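Local coordinates for protein transcriptional regulator, Crp/Fnr family (Eubacterium rectale ATCC 33656, PDB 3DV8) that probably regulates transcription as a Crp/Fnr-family dimer, pairing a cyclic nucleotide-binding-type sensor domain with a helix-turn-helix domain expected to bind DNA, at residues L69-D74 against L156-S161. Numbering follows the deposited sequence.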
ATOM      1  N   LEU A  69      -5.843   6.293  -5.292  1.00 53.71           N
ATOM      2  CA  LEU A  69      -4.603   5.780  -4.733  1.00 54.79           C
ATOM      3  C   LEU A  69      -3.465   6.756  -5.059  1.00 56.13           C
ATOM      4  O   LEU A  69      -2.714   7.157  -4.174  1.00 57.52           O
ATOM      5  CB  LEU A  69      -4.302   4.372  -5.249  1.00 54.70           C
ATOM      6  CG  LEU A  69      -5.356   3.297  -4.939  1.00 54.68           C
ATOM      7  CD1 LEU A  69      -4.857   1.951  -5.427  1.00 52.20           C
ATOM      8  CD2 LEU A  69      -5.686   3.212  -3.455  1.00 53.21           C
ATOM      9  N   TYR A  70      -3.350   7.132  -6.326  1.00 56.30           N
ATOM     10  CA  TYR A  70      -2.328   8.077  -6.782  1.00 56.38           C
ATOM     11  C   TYR A  70      -2.678   8.570  -8.173  1.00 56.85           C
ATOM     12  O   TYR A  70      -3.568   8.018  -8.834  1.00 56.08           O
ATOM     13  CB  TYR A  70      -0.936   7.411  -6.810  1.00 56.99           C
ATOM     14  CG  TYR A  70      -0.883   6.142  -7.639  1.00 57.27           C
ATOM     15  CD1 TYR A  70      -0.614   6.188  -9.012  1.00 54.94           C
ATOM     16  CD2 TYR A  70      -1.123   4.887  -7.046  1.00 59.04           C
ATOM     17  CE1 TYR A  70      -0.593   5.026  -9.786  1.00 58.56           C
ATOM     18  CE2 TYR A  70      -1.092   3.711  -7.804  1.00 61.34           C
ATOM     19  CZ  TYR A  70      -0.835   3.789  -9.180  1.00 61.84           C
ATOM     20  OH  TYR A  70      -0.798   2.643  -9.941  1.00 61.42           O
ATOM     21  N   ARG A  71      -1.955   9.597  -8.605  1.00 57.78           N
ATOM     22  CA  ARG A  71      -2.076  10.163  -9.945  1.00 58.90           C
ATOM     23  C   ARG A  71      -0.738  10.044 -10.681  1.00 58.92           C
ATOM     24  O   ARG A  71       0.334  10.117 -10.068  1.00 58.21           O
ATOM     25  CB  ARG A  71      -2.517  11.620  -9.875  1.00 58.88           C
ATOM     26  CG  ARG A  71      -4.001  11.811  -9.602  1.00 59.13           C
ATOM     27  CD  ARG A  71      -4.269  13.265  -9.232  1.00 60.03           C
ATOM     28  NE  ARG A  71      -5.642  13.726  -9.452  1.00 59.67           N
ATOM     29  CZ  ARG A  71      -6.128  14.898  -9.027  1.00 62.39           C
ATOM     30  NH1 ARG A  71      -5.414  15.729  -8.260  1.00 66.08           N
ATOM     31  NH2 ARG A  71      -7.377  15.232  -9.321  1.00 62.61           N
ATOM     32  N   LEU A  72      -0.831   9.846 -11.996  1.00 59.74           N
ATOM     33  CA  LEU A  72       0.315   9.779 -12.897  1.00 60.08           C
ATOM     34  C   LEU A  72       0.204  10.980 -13.854  1.00 60.34           C
ATOM     35  O   LEU A  72      -0.876  11.244 -14.394  1.00 59.57           O
ATOM     36  CB  LEU A  72       0.314   8.454 -13.661  1.00 59.90           C
ATOM     37  CG  LEU A  72       0.351   7.153 -12.847  1.00 58.69           C
ATOM     38  CD1 LEU A  72       0.263   5.983 -13.802  1.00 56.96           C
ATOM     39  CD2 LEU A  72       1.613   7.038 -11.985  1.00 57.06           C
ATOM     40  N   PHE A  73       1.316  11.700 -14.035  1.00 61.20           N
ATOM     41  CA  PHE A  73       1.403  12.910 -14.890  1.00 61.31           C
ATOM     42  C   PHE A  73       2.373  12.674 -16.062  1.00 61.81           C
ATOM     43  O   PHE A  73       2.766  11.530 -16.304  1.00 62.19           O
ATOM     44  CB  PHE A  73       1.851  14.094 -14.022  1.00 60.36           C
ATOM     45  CG  PHE A  73       0.937  14.370 -12.875  1.00 58.30           C
ATOM     46  CD1 PHE A  73      -0.223  15.130 -13.066  1.00 55.36           C
ATOM     47  CD2 PHE A  73       1.222  13.871 -11.604  1.00 56.34           C
ATOM     48  CE1 PHE A  73      -1.089  15.401 -12.001  1.00 57.86           C
ATOM     49  CE2 PHE A  73       0.366  14.132 -10.519  1.00 58.52           C
ATOM     50  CZ  PHE A  73      -0.794  14.902 -10.715  1.00 58.55           C
ATOM     51  N   ASP A  74       2.735  13.738 -16.793  1.00 62.11           N
ATOM     52  CA  ASP A  74       3.703  13.666 -17.914  1.00 62.48           C
ATOM     53  C   ASP A  74       4.993  13.002 -17.426  1.00 62.72           C
ATOM     54  O   ASP A  74       5.453  13.323 -16.338  1.00 62.58           O
ATOM     55  CB  ASP A  74       4.049  15.067 -18.477  1.00 61.80           C
ATOM     56  CG  ASP A  74       2.828  15.834 -19.011  1.00 59.81           C
ATOM     57  OD1 ASP A  74       1.676  15.435 -18.743  1.00 58.59           O
ATOM     58  OD2 ASP A  74       3.013  16.854 -19.700  1.00 58.49           O
ATOM     59  N   LEU A 156      -7.785  20.474  -2.200  1.00 58.12           N
ATOM     60  CA  LEU A 156      -8.018  21.777  -2.853  1.00 58.66           C
ATOM     61  C   LEU A 156      -6.706  22.463  -3.256  1.00 58.94           C
ATOM     62  O   LEU A 156      -6.631  23.042  -4.335  1.00 58.15           O
ATOM     63  CB  LEU A 156      -8.886  22.700  -1.987  1.00 58.14           C
ATOM     64  CG  LEU A 156     -10.336  22.269  -1.710  1.00 56.60           C
ATOM     65  CD1 LEU A 156     -11.014  23.285  -0.774  1.00 53.09           C
ATOM     66  CD2 LEU A 156     -11.158  22.062  -2.992  1.00 50.54           C
ATOM     67  N   LEU A 157      -5.678  22.355  -2.404  1.00 60.42           N
ATOM     68  CA  LEU A 157      -4.327  22.872  -2.704  1.00 60.93           C
ATOM     69  C   LEU A 157      -3.629  22.071  -3.833  1.00 61.52           C
ATOM     70  O   LEU A 157      -2.883  22.649  -4.631  1.00 60.93           O
ATOM     71  CB  LEU A 157      -3.459  22.911  -1.435  1.00 61.04           C
ATOM     72  CG  LEU A 157      -3.907  23.922  -0.368  1.00 60.85           C
ATOM     73  CD1 LEU A 157      -3.298  23.619   0.975  1.00 57.81           C
ATOM     74  CD2 LEU A 157      -3.599  25.358  -0.797  1.00 58.64           C
ATOM     75  N   GLU A 158      -3.872  20.760  -3.907  1.00 62.77           N
ATOM     76  CA  GLU A 158      -3.303  19.944  -4.984  1.00 63.32           C
ATOM     77  C   GLU A 158      -3.936  20.299  -6.320  1.00 63.55           C
ATOM     78  O   GLU A 158      -3.201  20.563  -7.276  1.00 64.68           O
ATOM     79  CB  GLU A 158      -3.473  18.440  -4.744  1.00 64.02           C
ATOM     80  CG  GLU A 158      -2.683  17.549  -5.752  1.00 64.13           C
ATOM     81  CD  GLU A 158      -3.018  16.060  -5.663  1.00 65.42           C
ATOM     82  OE1 GLU A 158      -3.671  15.613  -4.697  1.00 71.78           O
ATOM     83  OE2 GLU A 158      -2.611  15.327  -6.581  1.00 72.43           O
ATOM     84  N   GLU A 159      -5.274  20.274  -6.395  1.00 63.16           N
ATOM     85  CA  GLU A 159      -5.986  20.586  -7.657  1.00 63.36           C
ATOM     86  C   GLU A 159      -5.673  21.967  -8.217  1.00 62.64           C
ATOM     87  O   GLU A 159      -5.498  22.101  -9.432  1.00 62.71           O
ATOM     88  CB  GLU A 159      -7.513  20.418  -7.566  1.00 64.05           C
ATOM     89  CG  GLU A 159      -8.051  19.027  -7.829  1.00 66.55           C
ATOM     90  CD  GLU A 159      -8.031  18.594  -9.292  1.00 66.62           C
ATOM     91  OE1 GLU A 159      -6.946  18.417  -9.873  1.00 78.13           O
ATOM     92  OE2 GLU A 159      -9.113  18.348  -9.857  1.00 60.34           O
ATOM     93  N   THR A 160      -5.606  22.971  -7.341  1.00 61.59           N
ATOM     94  CA  THR A 160      -5.248  24.325  -7.759  1.00 61.23           C
ATOM     95  C   THR A 160      -3.815  24.380  -8.332  1.00 61.09           C
ATOM     96  O   THR A 160      -3.580  25.121  -9.292  1.00 61.73           O
ATOM     97  CB  THR A 160      -5.486  25.386  -6.646  1.00 60.97           C
ATOM     98  OG1 THR A 160      -4.860  24.968  -5.434  1.00 59.66           O
ATOM     99  CG2 THR A 160      -6.977  25.570  -6.390  1.00 59.93           C
ATOM    100  N   SER A 161      -2.888  23.587  -7.782  1.00 60.96           N
ATOM    101  CA  SER A 161      -1.505  23.506  -8.318  1.00 61.63           C
ATOM    102  C   SER A 161      -1.460  22.842  -9.690  1.00 61.01           C
ATOM    103  O   SER A 161      -0.774  23.335 -10.588  1.00 60.02           O
ATOM    104  CB  SER A 161      -0.560  22.762  -7.371  1.00 61.93           C
ATOM    105  OG  SER A 161      -0.414  23.490  -6.171  1.00 66.09           O
TER
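Arg71 reaches from strand 66-72 to helix 148-163, where it meets Glu158 and Glu159, a worked example of one arginine joining two domains by charge. With CG anti to the carbonyl carbon (chi1 -78°) and the rest of the chain outstretched, its guanidinium is carried well off the strand; the nearest CA atoms, those of Arg71 and Glu158, remain 11.0 Å apart. The two glutamates receive it differently. Glu158 reaches out as an extended chain, and its OE2 lies at the guanidinium edge, close to the plane of that group, 3.3 Å from Arg71 NH1. This weak hydrogen bond is part of a salt bridge, and the carboxylate stands steeply to the guanidinium, the planes 78° apart, so the pair is not a flat, two-pronged one. Glu159 kinks at its second torsion and approaches almost perpendicular to the arginine, placing OE1 obliquely 3.3 Å from Arg71 NH2 in a second salt bridge. Glu98, just after strand 94-97, takes the remaining nitrogen, NE, in a salt bridge, which probably steadies the guanidinium between three acids. Replacing Arg71 with an alanine would remove the shared cation, and is likely to leave Glu158, Glu159 and Glu98 without this partner and to cut the ionic link from strand to helix. The result is a salt-bridge network across the interface between the cupin-like beta-roll and the helix-turn-helix domain in this Crp/Fnr-type fold.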